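Local coordinates for separin (Saccharomyces cerevisiae, PDB 5U1T), which cleaves the SCC1 subunit of cohesin at the onset of anaphase as a caspase-like cysteine protease, and is held inactive by securin for most of the cell cycle, at residues L960-S965 / L1048-L1053; N1129-V1134 / E1152-R1157; T1218-D1223 / C1575-L1580; S1246-D1251 / K1345-M1350. One frame throughout, in Å; residues are numbered along the deposited sequence.

Contact 1 of 4, residues L960-S965 / L1048-L1053; sequences LGIPSS and LTLTIL
Leu-960 and Ile-962 reach from one strand onto the same turn of a helix, and Thr-1051 sits between the landing points. The methyl CG2 of Thr-1051 lies 3.8 Å from CB of Leu-960, while its hydroxyl side is turned to Ile-962, whose CG2 is 4.1 Å from Thr-1051 OG1. Farther out, the branch tip CD1 of Leu-960 meets CD1 of Ile-1052 at 3.9 Å. On the other flank, CD1 of Ile-962 touches CG of Leu-1050 at 3.8 Å, the two side chains crossing at about a right angle. In Ile-962 a chi1 of 176° sets CG1 anti to the backbone N, and CD1 beyond it makes the contact. Every residue that touches is buried, and the contact between the two segments is one of apolar packing. The one side-chain polar atom in it, Thr-1051 OG1, hydrogen-bonds back to the carbonyl of Ser-1047 in the preceding helical turn. A second shell fixes the strand: Leu-960 and Ile-962 pair through their backbones with Arg-1162 and His-1160, and Asn-1055 just beyond the helix gives its ND2 to the carbonyl oxygens of both Gly-961 and Thr-1051. With strand and helix axes 7.9 Å apart and 92° to one another, this is a helix crossing a strand of a mixed beta sheet almost at a right angle and closing over that strand, away from the probable catalytic cysteine.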
loop_
_atom_site.group_PDB
_atom_site.type_symbol
_atom_site.label_atom_id
_atom_site.label_comp_id
_atom_site.label_asym_id
_atom_site.label_seq_id
_atom_site.Cartn_x
_atom_site.Cartn_y
_atom_site.Cartn_z
ATOM N N LEU A 960 -13.947 53.030 4.753
ATOM C CA LEU A 960 -13.945 53.168 3.320
ATOM C C LEU A 960 -15.233 52.651 2.770
ATOM O O LEU A 960 -15.841 51.772 3.322
ATOM C CB LEU A 960 -12.814 52.382 2.715
ATOM C CG LEU A 960 -11.425 52.952 2.822
ATOM C CD1 LEU A 960 -10.485 51.973 2.177
ATOM C CD2 LEU A 960 -11.367 54.266 2.103
ATOM N N GLY A 961 -15.640 53.163 1.631
ATOM C CA GLY A 961 -16.880 52.735 1.047
ATOM C C GLY A 961 -16.893 52.708 -0.452
ATOM O O GLY A 961 -15.991 53.151 -1.094
ATOM N N ILE A 962 -17.949 52.161 -1.003
ATOM C CA ILE A 962 -18.079 51.999 -2.432
ATOM C C ILE A 962 -19.543 51.819 -2.754
ATOM O O ILE A 962 -20.245 51.198 -2.015
ATOM C CB ILE A 962 -17.237 50.800 -2.896
ATOM C CG1 ILE A 962 -17.412 50.509 -4.359
ATOM C CG2 ILE A 962 -17.564 49.569 -2.108
ATOM C CD1 ILE A 962 -16.137 50.047 -4.995
ATOM N N PRO A 963 -20.024 52.353 -3.858
ATOM C CA PRO A 963 -19.645 53.648 -4.390
ATOM C C PRO A 963 -19.855 54.776 -3.431
ATOM O O PRO A 963 -20.860 54.888 -2.780
ATOM C CB PRO A 963 -20.614 53.811 -5.531
ATOM C CG PRO A 963 -21.834 53.147 -5.043
ATOM C CD PRO A 963 -21.424 52.050 -4.127
ATOM N N SER A 964 -18.878 55.639 -3.373
ATOM C CA SER A 964 -18.932 56.755 -2.484
ATOM C C SER A 964 -18.925 58.054 -3.268
ATOM O O SER A 964 -19.493 59.027 -2.847
ATOM C CB SER A 964 -17.741 56.682 -1.553
ATOM O OG SER A 964 -16.569 56.635 -2.324
ATOM N N SER A 965 -18.292 58.040 -4.422
ATOM C CA SER A 965 -18.173 59.192 -5.261
ATOM C C SER A 965 -18.774 58.911 -6.626
ATOM O O SER A 965 -18.692 57.823 -7.133
ATOM C CB SER A 965 -16.714 59.600 -5.356
ATOM O OG SER A 965 -16.500 60.701 -6.199
ATOM N N LEU A 1048 -11.353 44.382 -1.490
ATOM C CA LEU A 1048 -10.491 45.427 -0.959
ATOM C C LEU A 1048 -9.797 46.182 -2.090
ATOM O O LEU A 1048 -9.703 47.404 -2.056
ATOM C CB LEU A 1048 -9.452 44.863 -0.000
ATOM C CG LEU A 1048 -8.373 45.856 0.439
ATOM C CD1 LEU A 1048 -8.978 47.049 1.155
ATOM C CD2 LEU A 1048 -7.364 45.192 1.322
ATOM N N THR A 1049 -9.323 45.463 -3.099
ATOM C CA THR A 1049 -8.675 46.107 -4.226
ATOM C C THR A 1049 -9.650 47.027 -4.967
ATOM O O THR A 1049 -9.291 48.130 -5.373
ATOM C CB THR A 1049 -8.070 45.060 -5.192
ATOM O OG1 THR A 1049 -7.136 44.258 -4.470
ATOM C CG2 THR A 1049 -7.349 45.729 -6.376
ATOM N N LEU A 1050 -10.888 46.578 -5.123
ATOM C CA LEU A 1050 -11.912 47.379 -5.783
ATOM C C LEU A 1050 -12.214 48.633 -4.968
ATOM O O LEU A 1050 -12.356 49.730 -5.506
ATOM C CB LEU A 1050 -13.184 46.567 -5.981
ATOM C CG LEU A 1050 -14.199 47.338 -6.812
ATOM C CD1 LEU A 1050 -13.633 47.615 -8.191
ATOM C CD2 LEU A 1050 -15.537 46.619 -6.882
ATOM N N THR A 1051 -12.293 48.454 -3.658
ATOM C CA THR A 1051 -12.580 49.542 -2.750
ATOM C C THR A 1051 -11.477 50.596 -2.783
ATOM O O THR A 1051 -11.771 51.778 -2.935
ATOM C CB THR A 1051 -12.777 49.018 -1.331
ATOM O OG1 THR A 1051 -13.863 48.087 -1.331
ATOM C CG2 THR A 1051 -13.092 50.144 -0.377
ATOM N N ILE A 1052 -10.216 50.186 -2.655
ATOM C CA ILE A 1052 -9.121 51.153 -2.773
ATOM C C ILE A 1052 -9.160 51.857 -4.115
ATOM O O ILE A 1052 -9.075 53.075 -4.183
ATOM C CB ILE A 1052 -7.742 50.534 -2.640
ATOM C CG1 ILE A 1052 -7.661 49.608 -1.425
ATOM C CG2 ILE A 1052 -6.706 51.633 -2.570
ATOM C CD1 ILE A 1052 -7.862 50.297 -0.141
ATOM N N LEU A 1053 -9.301 51.088 -5.182
ATOM C CA LEU A 1053 -9.313 51.665 -6.519
ATOM C C LEU A 1053 -10.379 52.744 -6.713
ATOM O O LEU A 1053 -10.100 53.796 -7.287
ATOM C CB LEU A 1053 -9.501 50.567 -7.561
ATOM C CG LEU A 1053 -8.230 50.289 -8.338
ATOM C CD1 LEU A 1053 -8.380 49.000 -9.116
ATOM C CD2 LEU A 1053 -7.944 51.433 -9.268
#

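Contact 2 of 4, residues N1129-V1134 / E1152-R1157; sequences NLNINV and EPRRKR
The turn of a beta hairpin, carrying a G1 beta bulge in which Lys-1156 and Arg-1157 both face Glu-1152, folds here against the start of the neighbouring strand 1132-1139 of the same mixed sheet. Pro-1153, first residue of the turn, presents its ring to that strand's entry: CB lies 3.2 Å from Leu-1130 O, CD approaches Ile-1132 O, and CG meets CG1 of Ile-1132 at 3.9 Å, with the two side chains roughly perpendicular. Asn-1131, between Leu-1130 and Ile-1132 in the chain, is the centre of an inverse gamma turn, and its ND2 is bonded to the carbonyl of Ser-1354 on strand 1353-1362. Asn-1133 and Glu-1152 run side by side in the same direction, OD1 of the amide resting on CG of the glutamate. The carboxylate of Glu-1152 is engaged within the hairpin, where Arg-1157 grips it side-on, NE to OE1 and NH1 to OE2, each at 3.0 Å; Glu-1291 shares the charge of Arg-1157. At the exposed end, Arg-1154, bent at chi2 (81°) and chi3 (49°), turns back to Asn-1129, the first residue past helix 1111-1127 with positive phi. Its NE gives a 2.8 Å bond to Asn-1129 O, which lies near the guanidinium plane, and NH1 adds a weak second bond to that oxygen. CB of Asn-1131 covers one face of the guanidinium, 3.4 Å from NH1 of Arg-1154 and displaced toward the rim.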
loop_
_atom_site.group_PDB
_atom_site.type_symbol
_atom_site.label_atom_id
_atom_site.label_comp_id
_atom_site.label_asym_id
_atom_site.label_seq_id
_atom_site.Cartn_x
_atom_site.Cartn_y
_atom_site.Cartn_z
ATOM N N ASN A 1129 -38.108 43.652 -6.003
ATOM C CA ASN A 1129 -38.651 44.931 -5.551
ATOM C C ASN A 1129 -39.132 44.924 -4.103
ATOM O O ASN A 1129 -39.929 45.779 -3.701
ATOM C CB ASN A 1129 -39.796 45.393 -6.450
ATOM C CG ASN A 1129 -39.921 46.908 -6.475
ATOM O OD1 ASN A 1129 -38.915 47.620 -6.369
ATOM N ND2 ASN A 1129 -41.144 47.409 -6.586
ATOM N N LEU A 1130 -38.644 43.964 -3.323
ATOM C CA LEU A 1130 -38.980 43.903 -1.914
ATOM C C LEU A 1130 -38.406 45.096 -1.175
ATOM O O LEU A 1130 -37.234 45.449 -1.333
ATOM C CB LEU A 1130 -38.480 42.605 -1.296
ATOM C CG LEU A 1130 -39.188 41.363 -1.829
ATOM C CD1 LEU A 1130 -38.634 40.100 -1.166
ATOM C CD2 LEU A 1130 -40.698 41.475 -1.641
ATOM N N ASN A 1131 -39.262 45.724 -0.381
ATOM C CA ASN A 1131 -38.870 46.846 0.459
ATOM C C ASN A 1131 -38.184 46.322 1.725
ATOM O O ASN A 1131 -38.745 46.371 2.823
ATOM C CB ASN A 1131 -40.096 47.705 0.796
ATOM C CG ASN A 1131 -39.759 48.913 1.655
ATOM O OD1 ASN A 1131 -38.701 49.542 1.498
ATOM N ND2 ASN A 1131 -40.665 49.246 2.578
ATOM N N ILE A 1132 -36.976 45.792 1.550
ATOM C CA ILE A 1132 -36.184 45.259 2.655
ATOM C C ILE A 1132 -34.738 45.672 2.538
ATOM O O ILE A 1132 -34.286 46.098 1.480
ATOM C CB ILE A 1132 -36.222 43.720 2.717
ATOM C CG1 ILE A 1132 -35.921 43.114 1.342
ATOM C CG2 ILE A 1132 -37.544 43.243 3.263
ATOM C CD1 ILE A 1132 -35.758 41.620 1.373
ATOM N N ASN A 1133 -34.020 45.558 3.646
ATOM C CA ASN A 1133 -32.570 45.631 3.619
ATOM C C ASN A 1133 -31.999 44.227 3.730
ATOM O O ASN A 1133 -32.533 43.374 4.458
ATOM C CB ASN A 1133 -32.021 46.492 4.749
ATOM C CG ASN A 1133 -32.294 47.959 4.556
ATOM O OD1 ASN A 1133 -32.623 48.408 3.460
ATOM N ND2 ASN A 1133 -32.138 48.723 5.626
ATOM N N VAL A 1134 -30.933 43.984 2.978
ATOM C CA VAL A 1134 -30.174 42.758 3.118
ATOM C C VAL A 1134 -28.740 43.166 3.387
ATOM O O VAL A 1134 -28.072 43.734 2.539
ATOM C CB VAL A 1134 -30.276 41.872 1.884
ATOM C CG1 VAL A 1134 -29.951 40.449 2.258
ATOM C CG2 VAL A 1134 -31.677 41.936 1.310
ATOM N N GLU A 1152 -30.476 46.986 -1.305
ATOM C CA GLU A 1152 -31.808 47.579 -1.231
ATOM C C GLU A 1152 -32.586 47.282 -2.509
ATOM O O GLU A 1152 -32.512 48.046 -3.466
ATOM C CB GLU A 1152 -31.722 49.094 -0.996
ATOM C CG GLU A 1152 -31.141 49.502 0.353
ATOM C CD GLU A 1152 -30.492 50.892 0.327
ATOM O OE1 GLU A 1152 -29.434 51.062 -0.320
ATOM O OE2 GLU A 1152 -31.038 51.822 0.961
ATOM N N PRO A 1153 -33.343 46.174 -2.526
ATOM C CA PRO A 1153 -34.059 45.776 -3.743
ATOM C C PRO A 1153 -34.986 46.869 -4.265
ATOM O O PRO A 1153 -35.055 47.071 -5.472
ATOM C CB PRO A 1153 -34.875 44.557 -3.299
ATOM C CG PRO A 1153 -34.280 44.122 -2.004
ATOM C CD PRO A 1153 -33.722 45.350 -1.370
ATOM N N ARG A 1154 -35.684 47.566 -3.375
ATOM C CA ARG A 1154 -36.666 48.556 -3.817
ATOM C C ARG A 1154 -35.961 49.791 -4.399
ATOM O O ARG A 1154 -36.427 50.370 -5.374
ATOM C CB ARG A 1154 -37.600 48.936 -2.658
ATOM C CG ARG A 1154 -38.524 50.103 -2.927
ATOM C CD ARG A 1154 -39.765 49.698 -3.720
ATOM N NE ARG A 1154 -40.407 48.522 -3.135
ATOM C CZ ARG A 1154 -41.537 48.540 -2.436
ATOM N NH1 ARG A 1154 -42.022 47.406 -1.946
ATOM N NH2 ARG A 1154 -42.188 49.677 -2.233
ATOM N N ARG A 1155 -34.822 50.154 -3.817
ATOM C CA ARG A 1155 -34.039 51.308 -4.250
ATOM C C ARG A 1155 -33.063 50.940 -5.370
ATOM O O ARG A 1155 -32.414 51.811 -5.950
ATOM C CB ARG A 1155 -33.284 51.898 -3.055
ATOM C CG ARG A 1155 -32.663 53.293 -3.273
ATOM C CD ARG A 1155 -33.693 54.354 -3.728
ATOM N NE ARG A 1155 -33.409 55.707 -3.221
ATOM C CZ ARG A 1155 -32.387 56.473 -3.623
ATOM N NH1 ARG A 1155 -31.525 56.007 -4.540
ATOM N NH2 ARG A 1155 -32.207 57.700 -3.096
ATOM N N LYS A 1156 -32.973 49.645 -5.669
ATOM C CA LYS A 1156 -32.024 49.101 -6.649
ATOM C C LYS A 1156 -30.579 49.546 -6.379
ATOM O O LYS A 1156 -29.829 49.883 -7.297
ATOM C CB LYS A 1156 -32.432 49.494 -8.067
ATOM C CG LYS A 1156 -33.869 49.158 -8.412
ATOM C CD LYS A 1156 -34.152 47.653 -8.407
ATOM C CE LYS A 1156 -35.656 47.408 -8.562
ATOM N NZ LYS A 1156 -36.047 45.991 -8.398
ATOM N N ARG A 1157 -30.188 49.509 -5.112
ATOM C CA ARG A 1157 -28.942 50.110 -4.683
ATOM C C ARG A 1157 -28.062 49.092 -3.962
ATOM O O ARG A 1157 -28.550 48.253 -3.197
ATOM C CB ARG A 1157 -29.237 51.319 -3.781
ATOM C CG ARG A 1157 -28.041 52.191 -3.517
ATOM C CD ARG A 1157 -28.470 53.581 -3.156
ATOM N NE ARG A 1157 -29.206 53.566 -1.905
ATOM C CZ ARG A 1157 -29.814 54.618 -1.371
ATOM N NH1 ARG A 1157 -30.454 54.476 -0.217
ATOM N NH2 ARG A 1157 -29.776 55.803 -1.973
#

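Contact 3 of 4, residues T1218-D1223 / C1575-L1580; sequences TRYDLD and CHLRYL
Tyr-1220 lays one face of its ring under the methyl CD2 of Leu-1577, which stands 3.7 Å from the ring centroid and 4° off the normal, a well-centred CH-pi contact. The other branch of Leu-1577, CD1, turns to Arg-1219 and comes 3.4 Å from its NH1. Leu-1580 covers one face of the same guanidinium with CD1, off centre, and that methyl also packs on CB of Leu-1222 at 3.5 Å. The arginine's N-H groups are bound outside the pair, NH2 to Ser-1194 OG and NE to Thr-1197 OG1, both on helix 1180-1198. The polar link is made by Asp-1223, whose CG is anti to the backbone N (chi1 -172°), carrying the carboxylate toward the loop. Its OD1 accepts two backbone N-H groups: Tyr-1579 N at 2.6 Å on the syn lone pair, and Leu-1580 N at 2.8 Å nearly in line with the C-O bond. OD2 lies at the edge of the Tyr-1579 ring, 3.5 Å from CD1. An alanine in place of Asp-1223 would probably leave both amides without this acceptor and let the loop drift from the helix. One aspartate oxygen taking two successive loop N-H groups thus ties the long helix 1209-1237 to the segment leading into edge strand 1585-1589 of the caspase-like protease domain, with the side chain of Arg-1219 about 8 Å from that of Cys-1497, the active-site cysteine inferred by similarity.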
loop_
_atom_site.group_PDB
_atom_site.type_symbol
_atom_site.label_atom_id
_atom_site.label_comp_id
_atom_site.label_asym_id
_atom_site.label_seq_id
_atom_site.Cartn_x
_atom_site.Cartn_y
_atom_site.Cartn_z
ATOM N N THR A 1218 -21.895 35.102 40.106
ATOM C CA THR A 1218 -21.134 34.768 38.912
ATOM C C THR A 1218 -21.919 35.017 37.622
ATOM O O THR A 1218 -21.358 35.545 36.663
ATOM C CB THR A 1218 -20.653 33.282 38.946
ATOM O OG1 THR A 1218 -19.595 33.135 39.906
ATOM C CG2 THR A 1218 -20.150 32.830 37.579
ATOM N N ARG A 1219 -23.200 34.644 37.589
ATOM C CA ARG A 1219 -23.992 34.821 36.371
ATOM C C ARG A 1219 -24.367 36.290 36.143
ATOM O O ARG A 1219 -24.361 36.766 35.006
ATOM C CB ARG A 1219 -25.248 33.954 36.396
ATOM C CG ARG A 1219 -24.964 32.472 36.479
ATOM C CD ARG A 1219 -26.079 31.666 35.871
ATOM N NE ARG A 1219 -25.871 31.461 34.445
ATOM C CZ ARG A 1219 -26.689 31.914 33.506
ATOM N NH1 ARG A 1219 -27.761 32.596 33.859
ATOM N NH2 ARG A 1219 -26.439 31.685 32.218
ATOM N N TYR A 1220 -24.689 37.017 37.206
ATOM C CA TYR A 1220 -24.960 38.449 37.068
ATOM C C TYR A 1220 -23.689 39.167 36.596
ATOM O O TYR A 1220 -23.740 40.181 35.894
ATOM C CB TYR A 1220 -25.466 39.047 38.386
ATOM C CG TYR A 1220 -26.979 39.162 38.487
ATOM C CD1 TYR A 1220 -27.751 38.112 38.983
ATOM C CD2 TYR A 1220 -27.641 40.343 38.106
ATOM C CE1 TYR A 1220 -29.151 38.224 39.099
ATOM C CE2 TYR A 1220 -29.046 40.466 38.217
ATOM C CZ TYR A 1220 -29.799 39.388 38.714
ATOM O OH TYR A 1220 -31.184 39.496 38.819
ATOM N N ASP A 1221 -22.546 38.613 36.975
ATOM C CA ASP A 1221 -21.259 39.168 36.599
ATOM C C ASP A 1221 -20.905 38.863 35.155
ATOM O O ASP A 1221 -20.335 39.687 34.439
ATOM C CB ASP A 1221 -20.184 38.617 37.508
ATOM C CG ASP A 1221 -18.995 39.497 37.553
ATOM O OD1 ASP A 1221 -18.115 39.356 36.676
ATOM O OD2 ASP A 1221 -18.964 40.357 38.456
ATOM N N LEU A 1222 -21.227 37.649 34.746
ATOM C CA LEU A 1222 -21.055 37.228 33.375
ATOM C C LEU A 1222 -21.970 38.040 32.471
ATOM O O LEU A 1222 -21.594 38.387 31.353
ATOM C CB LEU A 1222 -21.339 35.728 33.244
ATOM C CG LEU A 1222 -20.206 34.813 33.695
ATOM C CD1 LEU A 1222 -20.671 33.357 33.813
ATOM C CD2 LEU A 1222 -19.053 34.938 32.710
ATOM N N ASP A 1223 -23.161 38.353 32.970
ATOM C CA ASP A 1223 -24.124 39.138 32.210
ATOM C C ASP A 1223 -23.597 40.556 31.985
ATOM O O ASP A 1223 -23.751 41.095 30.896
ATOM C CB ASP A 1223 -25.487 39.163 32.917
ATOM C CG ASP A 1223 -26.587 39.818 32.077
ATOM O OD1 ASP A 1223 -27.124 39.159 31.163
ATOM O OD2 ASP A 1223 -26.938 40.989 32.352
ATOM N N CYS A 1575 -36.561 38.458 30.427
ATOM C CA CYS A 1575 -35.538 37.718 31.129
ATOM C C CYS A 1575 -34.876 38.549 32.189
ATOM O O CYS A 1575 -34.655 39.713 31.995
ATOM C CB CYS A 1575 -34.481 37.248 30.149
ATOM S SG CYS A 1575 -35.031 36.076 28.914
ATOM N N HIS A 1576 -34.560 37.949 33.320
ATOM C CA HIS A 1576 -33.895 38.677 34.382
ATOM C C HIS A 1576 -32.472 38.957 33.986
ATOM O O HIS A 1576 -31.947 40.007 34.275
ATOM C CB HIS A 1576 -33.897 37.885 35.669
ATOM C CG HIS A 1576 -35.036 38.214 36.571
ATOM N ND1 HIS A 1576 -35.296 37.510 37.723
ATOM C CD2 HIS A 1576 -35.981 39.173 36.492
ATOM C CE1 HIS A 1576 -36.352 38.025 38.316
ATOM N NE2 HIS A 1576 -36.786 39.036 37.589
ATOM N N LEU A 1577 -31.818 37.987 33.374
ATOM C CA LEU A 1577 -30.478 38.206 32.903
ATOM C C LEU A 1577 -30.726 38.590 31.486
ATOM O O LEU A 1577 -31.044 37.779 30.657
ATOM C CB LEU A 1577 -29.636 36.962 33.020
ATOM C CG LEU A 1577 -29.249 36.738 34.471
ATOM C CD1 LEU A 1577 -28.021 35.880 34.579
ATOM C CD2 LEU A 1577 -29.002 38.055 35.154
ATOM N N ARG A 1578 -30.631 39.873 31.207
ATOM C CA ARG A 1578 -30.927 40.355 29.880
ATOM C C ARG A 1578 -29.966 39.966 28.791
ATOM O O ARG A 1578 -30.335 39.989 27.645
ATOM C CB ARG A 1578 -31.157 41.853 29.885
ATOM C CG ARG A 1578 -32.413 42.245 30.636
ATOM C CD ARG A 1578 -32.658 43.739 30.593
ATOM N NE ARG A 1578 -33.825 44.114 31.374
ATOM C CZ ARG A 1578 -34.191 45.366 31.596
ATOM N NH1 ARG A 1578 -35.261 45.622 32.322
ATOM N NH2 ARG A 1578 -33.483 46.359 31.092
ATOM N N TYR A 1579 -28.738 39.621 29.126
ATOM C CA TYR A 1579 -27.824 39.216 28.065
ATOM C C TYR A 1579 -27.525 37.719 28.083
ATOM O O TYR A 1579 -27.747 37.065 27.076
ATOM C CB TYR A 1579 -26.523 40.031 28.128
ATOM C CG TYR A 1579 -26.793 41.502 27.971
ATOM C CD1 TYR A 1579 -27.131 42.276 29.069
ATOM C CD2 TYR A 1579 -26.781 42.108 26.717
ATOM C CE1 TYR A 1579 -27.424 43.604 28.932
ATOM C CE2 TYR A 1579 -27.065 43.447 26.571
ATOM C CZ TYR A 1579 -27.378 44.193 27.686
ATOM O OH TYR A 1579 -27.663 45.539 27.585
ATOM N N LEU A 1580 -27.034 37.174 29.198
ATOM C CA LEU A 1580 -26.713 35.737 29.252
ATOM C C LEU A 1580 -27.879 34.860 28.776
ATOM O O LEU A 1580 -27.662 33.839 28.132
ATOM C CB LEU A 1580 -26.295 35.300 30.662
ATOM C CG LEU A 1580 -24.879 35.597 31.167
ATOM C CD1 LEU A 1580 -24.585 34.809 32.431
ATOM C CD2 LEU A 1580 -23.806 35.347 30.103
#

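Contact 4 of 4, residues S1246-D1251 / K1345-M1350; sequences SPEVVD and KYRATM
The backbones come nearest at Asp-1251 and Met-1350, whose CA atoms are 6.6 Å apart, where the chain leaving the short, weakly bonded strand 1248-1249 of the mixed sheet passes the loop just after helix 1332-1347. The main tie is a bidentate, end-on salt bridge. Glu-1248 receives NH1 of Arg-1347 on OE1 at 2.7 Å and NH2 of Arg-1347 on OE2 at 3.1 Å, each by a syn lone pair, with carboxylate and guanidinium planes only 25° apart. SD of Met-1350 lies over one guanidinium face, and NH1 also bonds the carbonyl of Leu-1294. An alanine at Glu-1248 would probably leave the arginine charge without its acidic mate and the guanidinium freer to turn. An ST turn, Glu-1248 N to Ser-1246 OG, shapes the chain just ahead. Deeper in, the buried Tyr-1346 points at the strand's exit, with CB of Val-1250 3.5 Å from its OH. That hydroxyl oxygen accepts the backbone N-H of the helix N-cap residue, Asp-1251 N to Tyr-1346 OH, at 3.2 Å.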
loop_
_atom_site.group_PDB
_atom_site.type_symbol
_atom_site.label_atom_id
_atom_site.label_comp_id
_atom_site.label_asym_id
_atom_site.label_seq_id
_atom_site.Cartn_x
_atom_site.Cartn_y
_atom_site.Cartn_z
ATOM N N SER A 1246 -29.927 51.549 9.452
ATOM C CA SER A 1246 -31.197 52.199 9.731
ATOM C C SER A 1246 -32.302 51.737 8.782
ATOM O O SER A 1246 -32.114 51.663 7.557
ATOM C CB SER A 1246 -31.058 53.723 9.672
ATOM O OG SER A 1246 -32.323 54.333 9.518
ATOM N N PRO A 1247 -33.465 51.413 9.361
ATOM C CA PRO A 1247 -34.635 50.966 8.610
ATOM C C PRO A 1247 -35.368 52.115 7.936
ATOM O O PRO A 1247 -36.338 51.838 7.239
ATOM C CB PRO A 1247 -35.504 50.325 9.685
ATOM C CG PRO A 1247 -35.142 51.053 10.918
ATOM C CD PRO A 1247 -33.684 51.339 10.814
ATOM N N GLU A 1248 -34.919 53.361 8.131
ATOM C CA GLU A 1248 -35.612 54.545 7.609
ATOM C C GLU A 1248 -35.426 54.752 6.104
ATOM O O GLU A 1248 -34.324 54.588 5.588
ATOM C CB GLU A 1248 -35.125 55.799 8.336
ATOM C CG GLU A 1248 -35.488 55.884 9.805
ATOM C CD GLU A 1248 -35.068 57.217 10.438
ATOM O OE1 GLU A 1248 -34.895 58.222 9.710
ATOM O OE2 GLU A 1248 -34.902 57.270 11.676
ATOM N N VAL A 1249 -36.492 55.130 5.401
ATOM C CA VAL A 1249 -36.350 55.587 4.016
ATOM C C VAL A 1249 -36.551 57.105 3.901
ATOM O O VAL A 1249 -37.572 57.636 4.349
ATOM C CB VAL A 1249 -37.346 54.902 3.080
ATOM C CG1 VAL A 1249 -36.936 55.125 1.627
ATOM C CG2 VAL A 1249 -37.437 53.429 3.397
ATOM N N VAL A 1250 -35.596 57.811 3.299
ATOM C CA VAL A 1250 -35.740 59.262 3.184
ATOM C C VAL A 1250 -36.867 59.623 2.213
ATOM O O VAL A 1250 -37.033 58.973 1.182
ATOM C CB VAL A 1250 -34.420 59.945 2.731
ATOM C CG1 VAL A 1250 -33.274 59.511 3.621
ATOM C CG2 VAL A 1250 -34.111 59.638 1.269
ATOM N N ASP A 1251 -37.658 60.636 2.564
ATOM C CA ASP A 1251 -38.601 61.224 1.614
ATOM C C ASP A 1251 -37.828 61.879 0.472
ATOM O O ASP A 1251 -36.987 62.753 0.693
ATOM C CB ASP A 1251 -39.510 62.251 2.290
ATOM C CG ASP A 1251 -40.350 63.038 1.288
ATOM O OD1 ASP A 1251 -40.558 62.573 0.142
ATOM O OD2 ASP A 1251 -40.821 64.138 1.651
ATOM N N LYS A 1345 -34.524 70.345 10.711
ATOM C CA LYS A 1345 -35.611 70.745 9.823
ATOM C C LYS A 1345 -36.195 69.554 9.082
ATOM O O LYS A 1345 -37.391 69.495 8.823
ATOM C CB LYS A 1345 -35.131 71.799 8.818
ATOM C CG LYS A 1345 -36.244 72.512 8.041
ATOM C CD LYS A 1345 -35.661 73.445 6.984
ATOM C CE LYS A 1345 -36.753 74.311 6.357
ATOM N NZ LYS A 1345 -36.233 75.360 5.419
ATOM N N TYR A 1346 -35.345 68.596 8.748
ATOM C CA TYR A 1346 -35.770 67.446 7.966
ATOM C C TYR A 1346 -36.568 66.475 8.826
ATOM O O TYR A 1346 -37.664 66.035 8.442
ATOM C CB TYR A 1346 -34.572 66.732 7.347
ATOM C CG TYR A 1346 -34.978 65.419 6.733
ATOM C CD1 TYR A 1346 -35.521 65.370 5.456
ATOM C CD2 TYR A 1346 -34.860 64.229 7.447
ATOM C CE1 TYR A 1346 -35.908 64.182 4.907
ATOM C CE2 TYR A 1346 -35.252 63.058 6.911
ATOM C CZ TYR A 1346 -35.769 63.028 5.641
ATOM O OH TYR A 1346 -36.155 61.826 5.102
ATOM N N ARG A 1347 -35.994 66.128 9.978
ATOM C CA ARG A 1347 -36.653 65.261 10.943
ATOM C C ARG A 1347 -38.024 65.816 11.355
ATOM O O ARG A 1347 -38.984 65.066 11.492
ATOM C CB ARG A 1347 -35.774 65.080 12.183
ATOM C CG ARG A 1347 -34.341 64.641 11.897
ATOM C CD ARG A 1347 -34.277 63.261 11.317
ATOM N NE ARG A 1347 -34.530 62.249 12.328
ATOM C CZ ARG A 1347 -34.484 60.945 12.087
ATOM N NH1 ARG A 1347 -34.184 60.507 10.871
ATOM N NH2 ARG A 1347 -34.725 60.076 13.055
ATOM N N ALA A 1348 -38.109 67.131 11.546
ATOM C CA ALA A 1348 -39.318 67.748 12.070
ATOM C C ALA A 1348 -40.458 67.709 11.058
ATOM O O ALA A 1348 -41.608 67.966 11.406
ATOM C CB ALA A 1348 -39.036 69.201 12.493
ATOM N N THR A 1349 -40.139 67.391 9.809
ATOM C CA THR A 1349 -41.108 67.526 8.734
ATOM C C THR A 1349 -41.219 66.278 7.897
ATOM O O THR A 1349 -42.086 66.186 7.028
ATOM C CB THR A 1349 -40.742 68.673 7.798
ATOM O OG1 THR A 1349 -41.851 68.956 6.937
ATOM C CG2 THR A 1349 -39.547 68.284 6.949
ATOM N N MET A 1350 -40.321 65.328 8.151
ATOM C CA MET A 1350 -40.217 64.111 7.349
ATOM C C MET A 1350 -41.454 63.237 7.422
ATOM O O MET A 1350 -42.205 63.252 8.400
ATOM C CB MET A 1350 -39.016 63.285 7.786
ATOM C CG MET A 1350 -39.081 62.896 9.236
ATOM S SD MET A 1350 -37.880 61.625 9.677
ATOM C CE MET A 1350 -38.709 60.126 9.131
#

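From the N terminus, contact 1 comes first, closing an 82-residue loop, partly unmodelled, that brings helix 1036-1054 back onto strand 960-962. Contact 2 follows in series and closes a short one, 17 residues holding most of two antiparallel strands. Contact 3 opens next and spans 351 residues, joining helix 1209-1237 to the loop before strand 1585-1589; contact 4 opens and closes within that span. None of the loops cross. Contacts 1, 2 and 4 all reach one mixed sheet, and contacts 2 and 4 touch where Asn-1133 ND2 packs 3.5 Å from Ser-1246 O. Contact 3 stands apart, its centre about 36 Å from that of contact 4, and is the contact close to the probable catalytic cysteine.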